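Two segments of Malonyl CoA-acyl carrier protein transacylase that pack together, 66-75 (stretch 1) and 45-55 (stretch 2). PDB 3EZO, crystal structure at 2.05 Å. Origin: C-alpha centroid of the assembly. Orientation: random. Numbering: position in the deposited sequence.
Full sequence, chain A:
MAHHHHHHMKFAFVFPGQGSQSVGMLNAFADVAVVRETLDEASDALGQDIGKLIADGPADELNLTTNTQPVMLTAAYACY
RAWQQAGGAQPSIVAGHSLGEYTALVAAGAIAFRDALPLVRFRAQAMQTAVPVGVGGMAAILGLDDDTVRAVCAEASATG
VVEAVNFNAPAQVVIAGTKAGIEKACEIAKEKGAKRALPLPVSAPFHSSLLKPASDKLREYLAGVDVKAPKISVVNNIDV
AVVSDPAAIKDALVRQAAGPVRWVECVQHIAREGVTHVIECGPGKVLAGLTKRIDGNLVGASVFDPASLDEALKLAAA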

# COMPACT_ATOMS: atom_id res chain seq x y z
N THR A 66 3.26 13.42 -0.71
CA THR A 66 4.05 13.66 0.50
C THR A 66 3.19 13.76 1.77
O THR A 66 3.72 13.64 2.89
CB THR A 66 4.91 14.98 0.38
OG1 THR A 66 4.19 15.96 -0.40
CG2 THR A 66 6.35 14.66 -0.23
N ASN A 67 1.90 14.05 1.60
CA ASN A 67 0.92 13.97 2.69
C ASN A 67 0.21 12.64 2.68
O ASN A 67 0.01 12.05 3.74
CB ASN A 67 -0.18 15.04 2.55
CG ASN A 67 0.29 16.39 2.91
OD1 ASN A 67 1.24 16.56 3.71
ND2 ASN A 67 -0.40 17.40 2.38
N THR A 68 -0.20 12.17 1.51
CA THR A 68 -0.98 10.95 1.41
C THR A 68 -0.25 9.76 2.09
O THR A 68 -0.87 9.01 2.83
CB THR A 68 -1.39 10.61 -0.04
OG1 THR A 68 -1.93 11.76 -0.68
CG2 THR A 68 -2.42 9.52 -0.07
N GLN A 69 1.06 9.61 1.87
CA GLN A 69 1.77 8.43 2.39
C GLN A 69 1.81 8.42 3.95
O GLN A 69 1.34 7.46 4.57
CB GLN A 69 3.15 8.27 1.74
CG GLN A 69 3.03 7.84 0.28
CD GLN A 69 4.29 7.28 -0.31
OE1 GLN A 69 5.17 6.79 0.40
NE2 GLN A 69 4.39 7.36 -1.64
N PRO A 70 2.27 9.51 4.57
CA PRO A 70 2.14 9.56 6.05
C PRO A 70 0.68 9.59 6.57
O PRO A 70 0.42 9.04 7.63
CB PRO A 70 2.93 10.79 6.46
CG PRO A 70 3.38 11.51 5.14
CD PRO A 70 3.04 10.65 4.00
N VAL A 71 -0.24 10.18 5.84
CA VAL A 71 -1.64 10.13 6.20
C VAL A 71 -2.19 8.70 6.24
O VAL A 71 -2.94 8.33 7.15
CB VAL A 71 -2.53 11.04 5.30
CG1 VAL A 71 -3.99 10.62 5.41
CG2 VAL A 71 -2.32 12.54 5.65
N MET A 72 -1.82 7.89 5.24
CA MET A 72 -2.37 6.54 5.16
C MET A 72 -1.72 5.58 6.16
O MET A 72 -2.37 4.64 6.62
CB MET A 72 -2.31 5.96 3.75
CG MET A 72 -3.37 6.43 2.81
SD MET A 72 -5.03 6.25 3.43
CE MET A 72 -5.20 4.45 3.68
N LEU A 73 -0.45 5.83 6.48
CA LEU A 73 0.25 5.12 7.54
C LEU A 73 -0.43 5.44 8.88
O LEU A 73 -0.76 4.55 9.65
CB LEU A 73 1.71 5.57 7.57
CG LEU A 73 2.58 5.04 8.70
CD1 LEU A 73 3.26 3.73 8.31
CD2 LEU A 73 3.63 6.06 9.07
N THR A 74 -0.64 6.73 9.14
CA THR A 74 -1.28 7.19 10.39
C THR A 74 -2.69 6.63 10.55
O THR A 74 -3.04 6.08 11.59
CB THR A 74 -1.33 8.70 10.42
OG1 THR A 74 -0.00 9.20 10.35
CG2 THR A 74 -2.02 9.21 11.71
N ALA A 75 -3.50 6.75 9.51
CA ALA A 75 -4.92 6.40 9.60
C ALA A 75 -5.11 4.92 9.81
O ALA A 75 -5.91 4.49 10.67
CB ALA A 75 -5.68 6.89 8.32
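Stretch 2 45-55: ALGQDIGKLIA

Stretch 2 changes conformation twice as it passes over the helix of stretch 1. A45 and L46 are the last two residues of an incoming helix, residues 47 to 49 form a short connection, and a second helix begins at I50 and runs on beyond A55. G47 leaves helical geometry with a positive phi of 87°, where a side chain would be jammed against the carbonyl oxygen of the preceding residue, so glycine suits this position. Q48 is extended, at phi/psi of -133/162°, and D49 takes the N-cap position of the new helix.

Stretch 1 is helical throughout, with a kink at P70, whose ring nitrogen carries no hydrogen to bond to the turn before. The axes of helices 66-75 and 50-55 cross at -102°, nearly at right angles, and approach no closer than 11.1 Å. Contacts on stretch 1 come from N67, P70, V71 and T74, positions spaced to keep them along one side of the helix; 354 Å² is buried in all, summed over both sides. The backbones come near each other at V71 and I50, with 7.2 Å between V71 CA and I50 CA, while P70 CA lies 8.6 Å from L46 CA at the end of the preceding helix.

Apolar packing dominates the contact. V71 is central to it: its CG2 lies 3.8 Å from CD2 of L53, and its CG1 lies 3.8 Å from CG1 of I54. V71 thus packs against two successive residues of the second helix, L53 and I54, and the short apolar valine, its CA-to-CB bond pointing sideways, suits a place beside these two aliphatic side chains. L53 and I54 both direct their CA-to-CB bonds toward stretch 1. One turn along the first helix from V71, T74 offers its methyl group, with CG2 4.3 Å from CG2 of I50. P70 faces the incoming helix instead, its CB 3.6 Å from CD1 of L46; the apolar ring presents a rigid surface to the leucine.

N67 points its CA-to-CB bond toward stretch 2, and the carbon of its amide group rests on leucine, with CG of N67 3.8 Å from CD2 of L53. Its OD1 lies 3.3 Å from the modelled OE1 of Q48, but the Q48 amide is probably turned over in the model, so the nature of this polar contact remains open. The ND2 of N67 is satisfied by a partner elsewhere in the structure.

Hydrogen bonds within each stretch hold these surfaces in shape. D49 caps the second helix: its OD1 accepts from K52 N at 2.9 Å, serving an amide in the first turn, where helical carbonyl partners are lacking. The regular ladder then follows, with L53 N to D49 O and I54 N to I50 O both at 2.9 Å. In stretch 1, T74 OG1 donates to P70 O at 2.8 Å, which satisfies the buried hydroxyl within its own helix and lets threonine serve in an apolar contact through its methyl.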

# COMPACT_ATOMS: atom_id res chain seq x y z
N ALA A 45 5.51 14.36 15.02
CA ALA A 45 6.59 13.91 14.14
C ALA A 45 6.70 14.76 12.84
O ALA A 45 7.79 15.05 12.40
CB ALA A 45 6.42 12.42 13.79
N LEU A 46 5.57 15.17 12.27
CA LEU A 46 5.57 15.80 10.94
C LEU A 46 5.49 17.33 10.94
O LEU A 46 5.79 17.96 9.92
CB LEU A 46 4.45 15.23 10.09
CG LEU A 46 4.57 13.71 9.89
CD1 LEU A 46 3.29 13.12 9.24
CD2 LEU A 46 5.77 13.35 9.08
N GLY A 47 5.12 17.93 12.07
CA GLY A 47 5.13 19.38 12.16
C GLY A 47 3.87 20.05 11.68
O GLY A 47 3.78 21.27 11.70
N GLN A 48 2.87 19.28 11.28
CA GLN A 48 1.57 19.87 11.01
C GLN A 48 0.43 19.09 11.65
O GLN A 48 0.57 17.92 11.97
CB GLN A 48 1.33 20.02 9.50
CG GLN A 48 0.86 18.79 8.82
CD GLN A 48 0.51 19.00 7.35
OE1 GLN A 48 1.17 18.45 6.45
NE2 GLN A 48 -0.55 19.78 7.09
N ASP A 49 -0.73 19.73 11.77
CA ASP A 49 -1.92 19.08 12.33
C ASP A 49 -2.53 18.01 11.41
O ASP A 49 -3.39 18.28 10.54
CB ASP A 49 -2.95 20.13 12.70
CG ASP A 49 -4.04 19.60 13.61
OD1 ASP A 49 -4.35 18.38 13.57
OD2 ASP A 49 -4.61 20.42 14.36
N ILE A 50 -2.12 16.76 11.64
CA ILE A 50 -2.56 15.65 10.77
C ILE A 50 -4.02 15.32 10.96
O ILE A 50 -4.78 15.03 9.99
CB ILE A 50 -1.69 14.39 10.98
CG1 ILE A 50 -0.22 14.71 10.62
CG2 ILE A 50 -2.23 13.24 10.12
CD1 ILE A 50 -0.07 15.11 9.11
N GLY A 51 -4.46 15.37 12.22
CA GLY A 51 -5.90 15.29 12.47
C GLY A 51 -6.76 16.25 11.65
O GLY A 51 -7.78 15.84 11.08
N LYS A 52 -6.41 17.53 11.64
CA LYS A 52 -7.21 18.50 10.90
C LYS A 52 -7.00 18.36 9.38
O LYS A 52 -7.96 18.47 8.62
CB LYS A 52 -6.96 19.93 11.35
CG LYS A 52 -7.44 20.28 12.77
CD LYS A 52 -8.96 20.54 12.82
CE LYS A 52 -9.49 20.72 14.28
NZ LYS A 52 -9.56 22.15 14.68
N LEU A 53 -5.77 18.04 8.96
CA LEU A 53 -5.51 17.75 7.54
C LEU A 53 -6.46 16.68 7.03
O LEU A 53 -7.12 16.85 6.01
CB LEU A 53 -4.03 17.36 7.28
CG LEU A 53 -3.68 16.83 5.88
CD1 LEU A 53 -3.96 17.91 4.79
CD2 LEU A 53 -2.22 16.30 5.80
N ILE A 54 -6.57 15.59 7.79
CA ILE A 54 -7.48 14.50 7.43
C ILE A 54 -8.94 14.91 7.54
O ILE A 54 -9.75 14.61 6.67
CB ILE A 54 -7.19 13.22 8.28
CG1 ILE A 54 -5.75 12.71 7.98
CG2 ILE A 54 -8.31 12.16 8.07
CD1 ILE A 54 -5.23 11.51 8.88
N ALA A 55 -9.30 15.59 8.62
CA ALA A 55 -10.71 15.88 8.89
C ALA A 55 -11.25 16.93 7.93
O ALA A 55 -12.39 16.84 7.51
CB ALA A 55 -10.91 16.37 10.35